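Local coordinates for protein putative aminotransferase (Actinomadura melliaura, PDB 4ZWV) that is a putative sugar aminotransferase, probably using pyridoxal 5'-phosphate to transfer an amino group in building the aminopentose of the indolocarbazole AT2433, at residues 44-49 against 197-202; 80-85 against 129-134; 119-124 against 150-155; 215-220 against 236-241; 308-313 against 365-370. One frame throughout, in Å; residues are numbered along the deposited sequence.

Contact 1. Residues 44-49 against 197-202; sequences ARLGNP and GGLLTL
Asn48 and Leu46 carry this contact onto residues 199-202. With CG anti to the backbone N (chi1 -176°), Asn48 turns its amide toward Leu202, and ND2 donates to Leu202 O at 3.1 Å with an N-H...O angle of 163°; the acceptor lies in the amide plane, whereas the nitrogen stands above the carbonyl plane. Leu46 and Leu199 meet tip to tip, CD1 to CD2 at 3.5 Å, tighter than usual for two methyl groups, and Leu46 CD1 is 4.1 Å from Thr201 CG2. Further out, Asn48 OD1 accepts from Arg50 N and ND2 also donates to Gly176 O, which fixes the rotation of the amide. An alanine here would probably leave Arg50 N and Gly176 O without this partner and Leu202 O with one donor fewer. Gly47, with positive phi, ends helix 33-46 and turns the chain toward edge strand 51-54, whose Val51 touches Leu46, Leu199 and Thr201. The arrangement is helix-on-sheet packing at the antiparallel margin of the mixed sheet of a PLP-dependent aminotransferase fold.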
# COMPACT_ATOMS: atom_id res chain seq x y z
N ALA A 44 -23.52 7.54 -1.53
CA ALA A 44 -24.93 7.59 -1.93
C ALA A 44 -25.47 6.19 -2.19
O ALA A 44 -26.59 5.86 -1.80
CB ALA A 44 -25.11 8.47 -3.15
N ARG A 45 -24.67 5.36 -2.85
CA ARG A 45 -25.07 3.99 -3.12
C ARG A 45 -25.19 3.17 -1.85
O ARG A 45 -26.11 2.37 -1.69
CB ARG A 45 -24.08 3.31 -4.08
CG ARG A 45 -24.24 3.75 -5.52
CD ARG A 45 -23.16 3.16 -6.39
NE ARG A 45 -23.40 3.47 -7.79
CZ ARG A 45 -23.81 2.58 -8.69
NH1 ARG A 45 -24.01 1.33 -8.33
NH2 ARG A 45 -24.01 2.96 -9.95
N LEU A 46 -24.27 3.39 -0.92
CA LEU A 46 -24.22 2.60 0.31
C LEU A 46 -25.21 3.07 1.38
O LEU A 46 -25.59 2.30 2.25
CB LEU A 46 -22.81 2.63 0.89
CG LEU A 46 -21.79 1.79 0.13
CD1 LEU A 46 -20.37 2.18 0.55
CD2 LEU A 46 -22.04 0.31 0.40
N GLY A 47 -25.58 4.35 1.34
CA GLY A 47 -26.40 4.92 2.40
C GLY A 47 -25.63 5.13 3.69
O GLY A 47 -26.22 5.30 4.76
N ASN A 48 -24.30 5.12 3.59
CA ASN A 48 -23.42 5.43 4.71
C ASN A 48 -22.54 6.60 4.27
O ASN A 48 -21.79 6.48 3.32
CB ASN A 48 -22.57 4.21 5.11
CG ASN A 48 -21.71 4.47 6.35
OD1 ASN A 48 -21.49 5.61 6.74
ND2 ASN A 48 -21.22 3.40 6.98
N PRO A 49 -22.67 7.75 4.94
CA PRO A 49 -21.88 8.91 4.52
C PRO A 49 -20.42 8.83 4.96
O PRO A 49 -19.59 9.60 4.47
CB PRO A 49 -22.59 10.08 5.21
CG PRO A 49 -23.23 9.48 6.40
CD PRO A 49 -23.60 8.07 6.04
N GLY A 197 -7.83 -0.58 -5.38
CA GLY A 197 -8.51 0.38 -4.53
C GLY A 197 -9.33 -0.35 -3.51
O GLY A 197 -9.47 -1.57 -3.56
N GLY A 198 -9.85 0.40 -2.56
CA GLY A 198 -10.77 -0.16 -1.58
C GLY A 198 -11.54 0.94 -0.90
O GLY A 198 -11.35 2.13 -1.17
N LEU A 199 -12.42 0.53 0.01
CA LEU A 199 -13.24 1.49 0.74
C LEU A 199 -13.41 0.99 2.16
O LEU A 199 -13.84 -0.14 2.38
CB LEU A 199 -14.61 1.64 0.07
CG LEU A 199 -15.45 2.81 0.60
CD1 LEU A 199 -14.90 4.14 0.09
CD2 LEU A 199 -16.92 2.62 0.19
N LEU A 200 -13.05 1.84 3.11
CA LEU A 200 -13.32 1.57 4.52
C LEU A 200 -14.54 2.37 4.93
O LEU A 200 -14.57 3.60 4.76
CB LEU A 200 -12.12 1.96 5.38
CG LEU A 200 -12.33 1.94 6.89
CD1 LEU A 200 -12.64 0.51 7.37
CD2 LEU A 200 -11.07 2.47 7.56
N THR A 201 -15.57 1.70 5.42
CA THR A 201 -16.74 2.42 5.91
C THR A 201 -16.75 2.35 7.43
O THR A 201 -16.33 1.35 8.01
CB THR A 201 -18.07 1.88 5.34
OG1 THR A 201 -18.39 0.61 5.93
CG2 THR A 201 -18.00 1.74 3.83
N LEU A 202 -17.21 3.44 8.05
CA LEU A 202 -17.20 3.56 9.51
C LEU A 202 -18.61 3.72 10.05
O LEU A 202 -19.46 4.34 9.41
CB LEU A 202 -16.35 4.76 9.96
CG LEU A 202 -14.86 4.79 9.64
CD1 LEU A 202 -14.19 3.47 9.97
CD2 LEU A 202 -14.61 5.18 8.18

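Contact 2. Residues 80-85 against 129-134; sequences TPLTFE and VHWTGY
Trp131 lays its indole against the backbone of Leu82 and Thr83. From CB the side chain sets CG anti to the backbone N (chi1 -178°), and CG comes 4.0 Å from Leu82 O. That oxygen sits over the centre of the ring system, 3.6 Å from CD2. On the pyrrole side, CD1 meets Leu82 CD2 at 4.0 Å; Leu82 CG is 3.7 Å from NE1 and makes an off-centre CH-pi contact with the five-membered ring, the side chains crossing at about a right angle. At the far end the benzo ring receives Thr83 CA over its face, 3.8 Å from the centroid and 30° off the normal; CZ3 approaches this carbon to 3.3 Å. Thr132 CG2 lies against the opposite face. In one of two conformers, Thr83 OG1 lies 3.7 Å from both Val129 CG1 and CG2, its polar partner being Thr87 OG1. The Trp131 ring also meets that of His164, a residue seen to bind pyridoxal 5'-phosphate. The contact joins two loops that follow neighbouring parallel strands, 76-79 and 123-129, and lead into helices 85-93 and 138-152, while Phe84 meets Tyr217 of the second subunit edge-to-face.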
# COMPACT_ATOMS: atom_id res chain seq x y z
N THR A 80 -11.25 -16.74 10.40
CA THR A 80 -11.26 -18.07 9.79
C THR A 80 -10.14 -18.16 8.76
O THR A 80 -9.71 -17.15 8.20
CB THR A 80 -12.62 -18.41 9.14
OG1 THR A 80 -12.79 -19.83 9.09
CG2 THR A 80 -12.71 -17.87 7.72
N PRO A 81 -9.62 -19.38 8.52
CA PRO A 81 -8.58 -19.52 7.51
C PRO A 81 -9.11 -19.69 6.09
O PRO A 81 -8.31 -19.68 5.16
CB PRO A 81 -7.82 -20.78 7.94
CG PRO A 81 -8.82 -21.58 8.71
CD PRO A 81 -9.82 -20.61 9.31
N LEU A 82 -10.42 -19.82 5.93
CA LEU A 82 -11.01 -19.95 4.60
C LEU A 82 -11.28 -18.55 4.07
O LEU A 82 -12.41 -18.05 4.06
CB LEU A 82 -12.27 -20.80 4.63
CG LEU A 82 -12.84 -21.12 3.24
CD1 LEU A 82 -11.84 -21.94 2.44
CD2 LEU A 82 -14.16 -21.85 3.34
N THR A 83 -10.21 -17.90 3.61
CA THR A 83 -10.31 -16.57 3.04
C THR A 83 -9.04 -16.31 2.24
O THR A 83 -8.13 -17.15 2.21
CB THR A 83 -10.50 -15.49 4.12
OG1 THR A 83 -10.65 -14.20 3.50
CG2 THR A 83 -9.33 -15.46 5.08
N PHE A 84 -8.99 -15.16 1.59
CA PHE A 84 -7.79 -14.75 0.88
C PHE A 84 -6.77 -14.35 1.94
O PHE A 84 -7.13 -13.84 3.00
CB PHE A 84 -8.07 -13.60 -0.09
CG PHE A 84 -6.85 -13.16 -0.86
CD1 PHE A 84 -6.18 -14.05 -1.69
CD2 PHE A 84 -6.39 -11.86 -0.75
CE1 PHE A 84 -5.06 -13.65 -2.40
CE2 PHE A 84 -5.27 -11.45 -1.47
CZ PHE A 84 -4.60 -12.35 -2.29
N GLU A 85 -5.49 -14.57 1.64
CA GLU A 85 -4.43 -14.39 2.64
C GLU A 85 -4.39 -12.98 3.24
O GLU A 85 -4.01 -12.82 4.40
CB GLU A 85 -3.07 -14.74 2.04
CG GLU A 85 -2.76 -16.24 1.97
CD GLU A 85 -3.39 -16.94 0.77
OE1 GLU A 85 -4.14 -16.31 -0.01
OE2 GLU A 85 -3.11 -18.15 0.60
N VAL A 129 -15.59 -12.60 7.30
CA VAL A 129 -15.47 -12.51 5.85
C VAL A 129 -16.75 -12.98 5.18
O VAL A 129 -17.20 -14.12 5.41
CB VAL A 129 -14.28 -13.33 5.32
CG1 VAL A 129 -14.16 -13.18 3.80
CG2 VAL A 129 -12.99 -12.86 5.98
N HIS A 130 -17.35 -12.12 4.37
CA HIS A 130 -18.53 -12.49 3.59
C HIS A 130 -18.05 -13.27 2.37
O HIS A 130 -18.05 -12.77 1.24
CB HIS A 130 -19.33 -11.25 3.20
CG HIS A 130 -19.74 -10.40 4.37
ND1 HIS A 130 -20.63 -10.82 5.33
CD2 HIS A 130 -19.38 -9.14 4.71
CE1 HIS A 130 -20.81 -9.85 6.21
NE2 HIS A 130 -20.06 -8.82 5.86
N TRP A 131 -17.64 -14.50 2.63
CA TRP A 131 -16.84 -15.29 1.70
C TRP A 131 -17.59 -15.65 0.43
O TRP A 131 -18.73 -16.12 0.49
CB TRP A 131 -16.35 -16.55 2.42
CG TRP A 131 -15.46 -17.45 1.62
CD1 TRP A 131 -15.70 -18.76 1.29
CD2 TRP A 131 -14.19 -17.11 1.05
NE1 TRP A 131 -14.65 -19.26 0.55
CE2 TRP A 131 -13.71 -18.27 0.39
CE3 TRP A 131 -13.42 -15.95 1.03
CZ2 TRP A 131 -12.49 -18.28 -0.28
CZ3 TRP A 131 -12.20 -15.97 0.36
CH2 TRP A 131 -11.75 -17.14 -0.28
N THR A 132 -16.94 -15.40 -0.71
CA THR A 132 -17.49 -15.56 -2.07
C THR A 132 -18.71 -14.68 -2.34
O THR A 132 -19.34 -14.80 -3.39
CB THR A 132 -17.85 -17.04 -2.43
OG1 THR A 132 -19.05 -17.45 -1.76
CG2 THR A 132 -16.71 -17.97 -2.07
N GLY A 133 -19.01 -13.76 -1.43
CA GLY A 133 -20.10 -12.81 -1.64
C GLY A 133 -21.32 -13.05 -0.77
O GLY A 133 -22.29 -12.30 -0.84
N TYR A 134 -21.27 -14.10 0.05
CA TYR A 134 -22.44 -14.47 0.87
C TYR A 134 -22.34 -13.89 2.27
O TYR A 134 -21.38 -14.16 2.99
CB TYR A 134 -22.59 -15.99 0.93
CG TYR A 134 -23.81 -16.44 1.69
CD1 TYR A 134 -25.08 -16.15 1.22
CD2 TYR A 134 -23.69 -17.16 2.88
CE1 TYR A 134 -26.22 -16.57 1.90
CE2 TYR A 134 -24.83 -17.58 3.57
CZ TYR A 134 -26.08 -17.27 3.08
OH TYR A 134 -27.21 -17.68 3.76

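Contact 3. Residues 119-124 against 150-155; sequences ISPATR and REHGFR
Phe154 has CG between its backbone N and carbonyl carbon (chi1 63°), and His152 has CG anti to its carbonyl carbon (chi1 -59°); these torsions bring each CG toward the turn at 120-123, where the rings meet it. The Phe154 rim meets three carbonyl oxygens: CE1 lies 3.4 Å from Thr123 O, and CZ lies 3.6 Å from Pro121 O and 3.7 Å from Ser120 O, the last in the plane of the ring at its edge. Ser120 O also lies over one face of the His152 imidazole, whose CE1 is 3.9 Å from Pro121 CD. These groups belong to a beta-alpha-beta unit, in which the type I turn leads into strand 123-129 and Gly153, with positive phi, ends helix 138-152 before strand 157-161. A water in the imidazole plane bridges NE2 of His152 (2.9 Å) to Ile119 O (3.0 Å), to which it donates. Within the turn, Ser120 OG accepts from Ala122 N as an ST turn, and Thr123 OG1 accepts from Ser120 N. Both hydroxyls also bond to Glu76 OE2, while Arg74 makes a cation-pi contact with the Phe154 ring.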
# COMPACT_ATOMS: atom_id res chain seq x y z
N ILE A 119 -14.09 -16.63 21.96
CA ILE A 119 -13.91 -15.29 22.53
C ILE A 119 -13.36 -15.45 23.95
O ILE A 119 -13.85 -16.28 24.73
CB ILE A 119 -15.21 -14.49 22.52
CG1 ILE A 119 -15.62 -14.18 21.09
CG2 ILE A 119 -15.08 -13.21 23.34
CD1 ILE A 119 -17.00 -13.57 20.96
N SER A 120 -12.32 -14.69 24.26
CA SER A 120 -11.60 -14.86 25.52
C SER A 120 -11.18 -13.50 26.06
O SER A 120 -11.36 -12.49 25.37
CB SER A 120 -10.37 -15.75 25.31
OG SER A 120 -9.32 -15.03 24.69
N PRO A 121 -10.63 -13.46 27.29
CA PRO A 121 -10.11 -12.18 27.79
C PRO A 121 -9.03 -11.57 26.90
O PRO A 121 -8.77 -10.38 27.02
CB PRO A 121 -9.55 -12.56 29.16
CG PRO A 121 -10.38 -13.71 29.60
CD PRO A 121 -10.65 -14.49 28.35
N ALA A 122 -8.43 -12.36 26.00
CA ALA A 122 -7.41 -11.83 25.10
C ALA A 122 -7.95 -11.31 23.77
O ALA A 122 -7.20 -10.77 22.96
CB ALA A 122 -6.34 -12.90 24.82
N THR A 123 -9.25 -11.47 23.53
CA THR A 123 -9.81 -11.11 22.23
C THR A 123 -9.84 -9.62 21.99
O THR A 123 -10.47 -8.85 22.73
CB THR A 123 -11.24 -11.64 22.07
OG1 THR A 123 -11.22 -13.06 22.23
CG2 THR A 123 -11.76 -11.31 20.69
N ARG A 124 -9.13 -9.21 20.95
CA ARG A 124 -9.06 -7.82 20.57
C ARG A 124 -10.15 -7.44 19.56
O ARG A 124 -10.81 -6.40 19.66
CB ARG A 124 -7.68 -7.59 19.95
CG ARG A 124 -7.43 -6.25 19.40
CD ARG A 124 -5.97 -6.12 18.93
NE ARG A 124 -5.64 -4.71 18.88
CZ ARG A 124 -5.23 -4.01 19.92
NH1 ARG A 124 -4.98 -2.72 19.79
NH2 ARG A 124 -5.07 -4.60 21.11
N ARG A 150 -21.11 -8.35 28.25
CA ARG A 150 -21.63 -8.61 29.58
C ARG A 150 -20.60 -9.36 30.43
O ARG A 150 -20.40 -9.05 31.60
CB ARG A 150 -22.93 -9.42 29.48
CG ARG A 150 -23.63 -9.63 30.81
CD ARG A 150 -24.96 -10.34 30.63
NE ARG A 150 -25.69 -10.40 31.90
CZ ARG A 150 -26.76 -9.67 32.18
NH1 ARG A 150 -27.34 -9.79 33.37
NH2 ARG A 150 -27.26 -8.83 31.29
N GLU A 151 -19.93 -10.32 29.80
CA GLU A 151 -19.01 -11.20 30.51
C GLU A 151 -17.67 -10.53 30.83
O GLU A 151 -17.14 -10.67 31.94
CB GLU A 151 -18.77 -12.47 29.69
CG GLU A 151 -17.67 -13.39 30.21
CD GLU A 151 -18.08 -14.17 31.44
OE1 GLU A 151 -17.21 -14.84 32.03
OE2 GLU A 151 -19.27 -14.13 31.82
N HIS A 152 -17.14 -9.79 29.86
CA HIS A 152 -15.77 -9.25 29.94
C HIS A 152 -15.69 -7.75 30.20
O HIS A 152 -14.63 -7.22 30.58
CB HIS A 152 -15.03 -9.56 28.63
CG HIS A 152 -14.93 -11.03 28.33
ND1 HIS A 152 -14.15 -11.89 29.07
CD2 HIS A 152 -15.53 -11.78 27.37
CE1 HIS A 152 -14.27 -13.12 28.57
NE2 HIS A 152 -15.10 -13.08 27.55
N GLY A 153 -16.79 -7.05 29.98
CA GLY A 153 -16.83 -5.60 30.09
C GLY A 153 -16.39 -4.87 28.82
O GLY A 153 -16.95 -3.83 28.47
N PHE A 154 -15.48 -5.47 28.06
CA PHE A 154 -15.13 -4.89 26.77
C PHE A 154 -15.91 -5.62 25.70
O PHE A 154 -16.32 -6.77 25.86
CB PHE A 154 -13.61 -4.99 26.54
CG PHE A 154 -13.08 -6.40 26.46
CD1 PHE A 154 -13.20 -7.15 25.29
CD2 PHE A 154 -12.42 -6.97 27.55
CE1 PHE A 154 -12.71 -8.45 25.22
CE2 PHE A 154 -11.92 -8.27 27.48
CZ PHE A 154 -12.06 -9.00 26.31
N ARG A 155 -16.13 -4.92 24.59
CA ARG A 155 -16.84 -5.48 23.46
C ARG A 155 -15.87 -5.55 22.30
O ARG A 155 -15.49 -4.51 21.76
CB ARG A 155 -18.05 -4.62 23.11
CG ARG A 155 -18.93 -5.20 22.02
CD ARG A 155 -19.97 -4.19 21.54
NE ARG A 155 -20.89 -4.79 20.58
CZ ARG A 155 -22.02 -5.40 20.92
NH1 ARG A 155 -22.37 -5.48 22.19
NH2 ARG A 155 -22.81 -5.92 19.98
O HOH W 1 -16.37 -15.33 26.16

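Contact 4. Residues 215-220 against 236-241; sequences RFYGID and GLKWHM
Phe216 and Lys238 face each other across a single beta bridge, flanked by two backbone hydrogen bonds: Trp239 N to Arg215 O at 2.8 Å and Tyr217 N to Leu237 O at 3.0 Å. Neither is straight, the first having an N-H...O angle of 138°. Gly236 O, buried and with no hydrogen-bond partner in the model, meets Tyr217 CA in a CA-H...O contact (3.3 Å). A type I' turn from Phe216 to Ile219 reverses the chain.

Among the ring contacts, Phe216 and His240 lie side by side and point the same way; Phe216 CD1 stands over the imidazole face, 3.4 Å from CE1, with the planes at 39°. Arg215 crosses His240 at about a right angle, CD to CB 3.9 Å, and its guanidinium goes on to a salt bridge with Glu39. Tyr217 OH packs on Lys238 CB at 3.3 Å.

The polar groups form a chain. Lys238, bent at chi4 (63°), places NZ to donate to His240 NE2 (3.1 Å), near the ring plane, and to a water that also bonds Tyr217 OH; the hydroxyl bonds to Thr58 of the second subunit. A leucine in place of His240 would probably leave Lys238 NZ and Gln31 OE1 without this mate. Accepting from Lys238 implies an unprotonated NE2, so His240 is probably neutral; the ammonium itself reaches Asp196 of the second subunit, while His240 ND1 ties it back to Gln31.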
# COMPACT_ATOMS: atom_id res chain seq x y z
N ARG A 215 -5.14 7.55 6.99
CA ARG A 215 -4.92 6.94 5.69
C ARG A 215 -3.81 7.64 4.90
O ARG A 215 -3.32 7.09 3.92
CB ARG A 215 -6.20 6.93 4.86
CG ARG A 215 -6.58 8.28 4.33
CD ARG A 215 -7.72 8.18 3.34
NE ARG A 215 -8.21 9.52 3.08
CZ ARG A 215 -9.29 9.81 2.38
NH1 ARG A 215 -10.02 8.83 1.83
NH2 ARG A 215 -9.63 11.08 2.22
N PHE A 216 -3.43 8.85 5.31
CA PHE A 216 -2.32 9.57 4.69
C PHE A 216 -1.40 10.10 5.79
O PHE A 216 -1.35 11.31 6.06
CB PHE A 216 -2.81 10.71 3.78
CG PHE A 216 -1.69 11.39 3.02
CD1 PHE A 216 -1.07 10.74 1.97
CD2 PHE A 216 -1.25 12.65 3.39
CE1 PHE A 216 -0.03 11.35 1.27
CE2 PHE A 216 -0.21 13.27 2.70
CZ PHE A 216 0.40 12.61 1.64
N TYR A 217 -0.72 9.16 6.45
CA TYR A 217 0.34 9.45 7.41
C TYR A 217 -0.10 10.22 8.65
O TYR A 217 0.75 10.66 9.42
CB TYR A 217 1.47 10.24 6.74
CG TYR A 217 2.05 9.61 5.50
CD1 TYR A 217 2.86 8.48 5.59
CD2 TYR A 217 1.78 10.14 4.25
CE1 TYR A 217 3.41 7.90 4.44
CE2 TYR A 217 2.32 9.57 3.09
CZ TYR A 217 3.14 8.45 3.21
OH TYR A 217 3.70 7.91 2.07
N GLY A 218 -1.41 10.40 8.85
CA GLY A 218 -1.85 11.27 9.93
C GLY A 218 -1.73 12.75 9.61
O GLY A 218 -1.86 13.61 10.50
N ILE A 219 -1.47 13.06 8.34
CA ILE A 219 -1.30 14.44 7.90
C ILE A 219 -2.62 15.01 7.37
O ILE A 219 -3.23 14.46 6.45
CB ILE A 219 -0.21 14.53 6.80
CG1 ILE A 219 1.15 14.12 7.38
CG2 ILE A 219 -0.15 15.94 6.22
CD1 ILE A 219 2.27 14.00 6.34
N ASP A 220 -3.06 16.10 7.99
CA ASP A 220 -4.21 16.87 7.52
C ASP A 220 -3.84 17.53 6.19
O ASP A 220 -3.03 18.45 6.16
CB ASP A 220 -4.60 17.91 8.58
CG ASP A 220 -5.82 18.72 8.20
OD1 ASP A 220 -6.25 18.66 7.03
OD2 ASP A 220 -6.36 19.41 9.09
N GLY A 236 0.20 7.19 10.41
CA GLY A 236 -0.41 6.30 9.44
C GLY A 236 0.60 6.04 8.35
O GLY A 236 1.72 6.56 8.39
N LEU A 237 0.22 5.23 7.37
CA LEU A 237 1.09 5.00 6.21
C LEU A 237 0.46 5.60 4.96
O LEU A 237 -0.36 6.51 5.06
CB LEU A 237 1.36 3.50 6.03
CG LEU A 237 2.13 2.87 7.20
CD1 LEU A 237 2.34 1.37 6.98
CD2 LEU A 237 3.48 3.57 7.36
N LYS A 238 0.88 5.14 3.79
CA LYS A 238 0.29 5.63 2.54
C LYS A 238 -0.85 4.67 2.17
O LYS A 238 -0.72 3.81 1.30
CB LYS A 238 1.33 5.71 1.42
CG LYS A 238 0.85 6.42 0.19
CD LYS A 238 1.88 6.27 -0.92
CE LYS A 238 1.33 6.81 -2.21
NZ LYS A 238 1.04 8.26 -2.12
N TRP A 239 -1.96 4.82 2.87
CA TRP A 239 -3.06 3.90 2.72
C TRP A 239 -4.18 4.46 1.87
O TRP A 239 -5.19 3.80 1.67
CB TRP A 239 -3.62 3.54 4.10
CG TRP A 239 -2.76 2.59 4.91
CD1 TRP A 239 -2.08 1.50 4.46
CD2 TRP A 239 -2.53 2.65 6.33
NE1 TRP A 239 -1.44 0.87 5.51
CE2 TRP A 239 -1.71 1.55 6.66
CE3 TRP A 239 -2.95 3.52 7.34
CZ2 TRP A 239 -1.28 1.32 7.97
CZ3 TRP A 239 -2.53 3.27 8.64
CH2 TRP A 239 -1.70 2.18 8.94
N HIS A 240 -4.02 5.68 1.37
CA HIS A 240 -5.08 6.34 0.62
C HIS A 240 -5.16 5.90 -0.85
O HIS A 240 -4.27 5.21 -1.36
CB HIS A 240 -4.92 7.86 0.70
CG HIS A 240 -3.74 8.40 -0.05
ND1 HIS A 240 -3.63 9.72 -0.39
CD2 HIS A 240 -2.62 7.79 -0.51
CE1 HIS A 240 -2.49 9.91 -1.04
NE2 HIS A 240 -1.87 8.76 -1.13
N MSE A 241 -6.27 6.29 -1.48
CA MSE A 241 -6.46 6.16 -2.92
C MSE A 241 -6.16 7.50 -3.59
O MSE A 241 -6.44 8.56 -3.00
CB MSE A 241 -7.91 5.74 -3.23
CG MSE A 241 -8.18 5.55 -4.72
SE MSE A 241 -10.05 5.28 -5.13
CE MSE A 241 -10.34 3.60 -4.18
O HOH W 2 3.16 9.19 -0.62

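Contact 5. Residues 308-313 against 365-370; sequences RKMEAA and VATIRS
Thr367 CG2 is the centre of the close packing, meeting Met310 CE at 3.6 Å and Ala313 CB at 3.7 Å. The methyl points away from the backbone N of Thr367 (CG2 anti to it), while OG1 bonds to His363 O in its own helix. Met310, a selenomethionine in this crystal, is bent at chi2 and chi3, and its CE also touches Ile368 CG1 at 3.7 Å. Met310 and Thr367 run alongside each other in opposite senses, whereas Met310 and Ile368 cross obliquely.

The solvent side is looser and polar. Lys309, partly exposed, runs past Thr367 with its CG 3.9 Å from CG2, and its CE is 3.7 Å from Thr367 O. Its NZ donates to OG of the exposed Ser370 at 3.1 Å and makes a weak bond to Gly371 O. The serine hydroxyl in turn donates to Thr367 O at 2.7 Å. That carbonyl also accepts from Ser370 N, on the same face of its plane. Two donors thus grip it, and the OG bond is consistent with holding the hydroxyl where NZ can reach it.

Segments 308-312 and 365-369, which lie on helices 303-312 and 358-369, run broadly antiparallel, their axes 10.3 Å apart at closest approach and their directions 143° apart. Just past the first helix, Ala313 O accepts from His363 NE2, and beyond the contact Val365 rests on the long helix 243-273.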
# COMPACT_ATOMS: atom_id res chain seq x y z
N ARG A 308 -10.34 -32.82 -13.32
CA ARG A 308 -9.91 -33.28 -14.64
C ARG A 308 -11.03 -33.11 -15.67
O ARG A 308 -10.77 -32.76 -16.82
CB ARG A 308 -9.43 -34.73 -14.57
CG ARG A 308 -8.11 -34.89 -13.82
CD ARG A 308 -7.51 -36.29 -13.96
NE ARG A 308 -8.32 -37.32 -13.31
CZ ARG A 308 -8.17 -37.68 -12.03
NH1 ARG A 308 -7.25 -37.10 -11.28
NH2 ARG A 308 -8.95 -38.63 -11.51
N LYS A 309 -12.26 -33.35 -15.24
CA LYS A 309 -13.43 -33.16 -16.10
C LYS A 309 -13.60 -31.69 -16.51
O LYS A 309 -13.80 -31.39 -17.68
CB LYS A 309 -14.70 -33.64 -15.39
CG LYS A 309 -15.96 -33.58 -16.24
CD LYS A 309 -16.11 -34.85 -17.08
CE LYS A 309 -17.35 -34.76 -17.97
NZ LYS A 309 -17.74 -36.09 -18.50
N MSE A 310 -13.52 -30.79 -15.54
CA MSE A 310 -13.65 -29.36 -15.83
C MSE A 310 -12.55 -28.90 -16.77
O MSE A 310 -12.82 -28.22 -17.77
CB MSE A 310 -13.61 -28.53 -14.54
CG MSE A 310 -14.75 -28.79 -13.56
SE MSE A 310 -16.53 -28.53 -14.33
CE MSE A 310 -17.04 -30.40 -14.48
N GLU A 311 -11.31 -29.26 -16.46
CA GLU A 311 -10.16 -28.90 -17.29
C GLU A 311 -10.33 -29.34 -18.74
O GLU A 311 -10.09 -28.56 -19.66
CB GLU A 311 -8.87 -29.50 -16.70
CG GLU A 311 -8.46 -28.87 -15.38
CD GLU A 311 -7.43 -29.69 -14.61
OE1 GLU A 311 -7.04 -30.78 -15.11
OE2 GLU A 311 -7.02 -29.26 -13.52
N ALA A 312 -10.77 -30.58 -18.93
CA ALA A 312 -10.96 -31.13 -20.28
C ALA A 312 -12.07 -30.41 -21.04
O ALA A 312 -12.08 -30.38 -22.27
CB ALA A 312 -11.25 -32.62 -20.21
N ALA A 313 -13.01 -29.83 -20.29
CA ALA A 313 -14.13 -29.10 -20.88
C ALA A 313 -13.85 -27.60 -21.00
O ALA A 313 -14.73 -26.83 -21.38
CB ALA A 313 -15.39 -29.33 -20.07
N VAL A 365 -23.16 -26.60 -16.86
CA VAL A 365 -24.18 -27.51 -16.32
C VAL A 365 -24.18 -28.86 -17.03
O VAL A 365 -24.22 -29.90 -16.37
CB VAL A 365 -25.58 -26.88 -16.41
CG1 VAL A 365 -26.67 -27.93 -16.20
CG2 VAL A 365 -25.71 -25.75 -15.40
N ALA A 366 -24.11 -28.85 -18.36
CA ALA A 366 -24.12 -30.09 -19.13
C ALA A 366 -22.90 -30.95 -18.81
O ALA A 366 -23.00 -32.18 -18.72
CB ALA A 366 -24.19 -29.79 -20.62
N THR A 367 -21.76 -30.30 -18.64
CA THR A 367 -20.53 -31.01 -18.32
C THR A 367 -20.63 -31.68 -16.95
O THR A 367 -20.35 -32.87 -16.83
CB THR A 367 -19.31 -30.06 -18.36
OG1 THR A 367 -19.15 -29.55 -19.69
CG2 THR A 367 -18.05 -30.79 -17.95
N ILE A 368 -21.05 -30.92 -15.95
CA ILE A 368 -21.21 -31.48 -14.61
C ILE A 368 -22.24 -32.61 -14.58
O ILE A 368 -21.99 -33.67 -13.99
CB ILE A 368 -21.63 -30.38 -13.61
CG1 ILE A 368 -20.48 -29.38 -13.41
CG2 ILE A 368 -22.01 -30.98 -12.26
CD1 ILE A 368 -20.86 -28.18 -12.58
N ARG A 369 -23.37 -32.42 -15.25
CA ARG A 369 -24.43 -33.43 -15.18
C ARG A 369 -24.10 -34.71 -15.94
O ARG A 369 -24.76 -35.73 -15.76
CB ARG A 369 -25.76 -32.84 -15.70
CG ARG A 369 -26.35 -31.78 -14.77
CD ARG A 369 -27.80 -31.45 -15.09
NE ARG A 369 -28.70 -32.49 -14.61
CZ ARG A 369 -29.33 -32.46 -13.44
NH1 ARG A 369 -29.19 -31.43 -12.62
NH2 ARG A 369 -30.13 -33.47 -13.09
N SER A 370 -23.06 -34.67 -16.78
CA SER A 370 -22.64 -35.86 -17.52
C SER A 370 -21.74 -36.76 -16.67
O SER A 370 -21.40 -37.87 -17.11
CB SER A 370 -21.92 -35.46 -18.81
OG SER A 370 -20.64 -34.90 -18.55

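Contacts 1, 2 and 4 are buried, contact 5 is partly buried and contact 3 lies at the surface. Contacts 1 and 3 reach the same mixed sheet, the former at its antiparallel margin and the latter at the start of strand 123-129, whose far end leads into contact 2. Contacts 1 and 4 touch through Gly198 O and Met241 CE, 3.5 Å apart. Chemistry follows place: methyl groups and one amide in contact 1, an indole on backbone in contact 2, rings and a water in contact 3, backbone bonds with a lysine-histidine-water chain in contact 4, methyl packing beside a lysine-serine bond in contact 5. Contacts 2 and 4 touch the second subunit; contact 5 reaches it through Glu311, outside the packing.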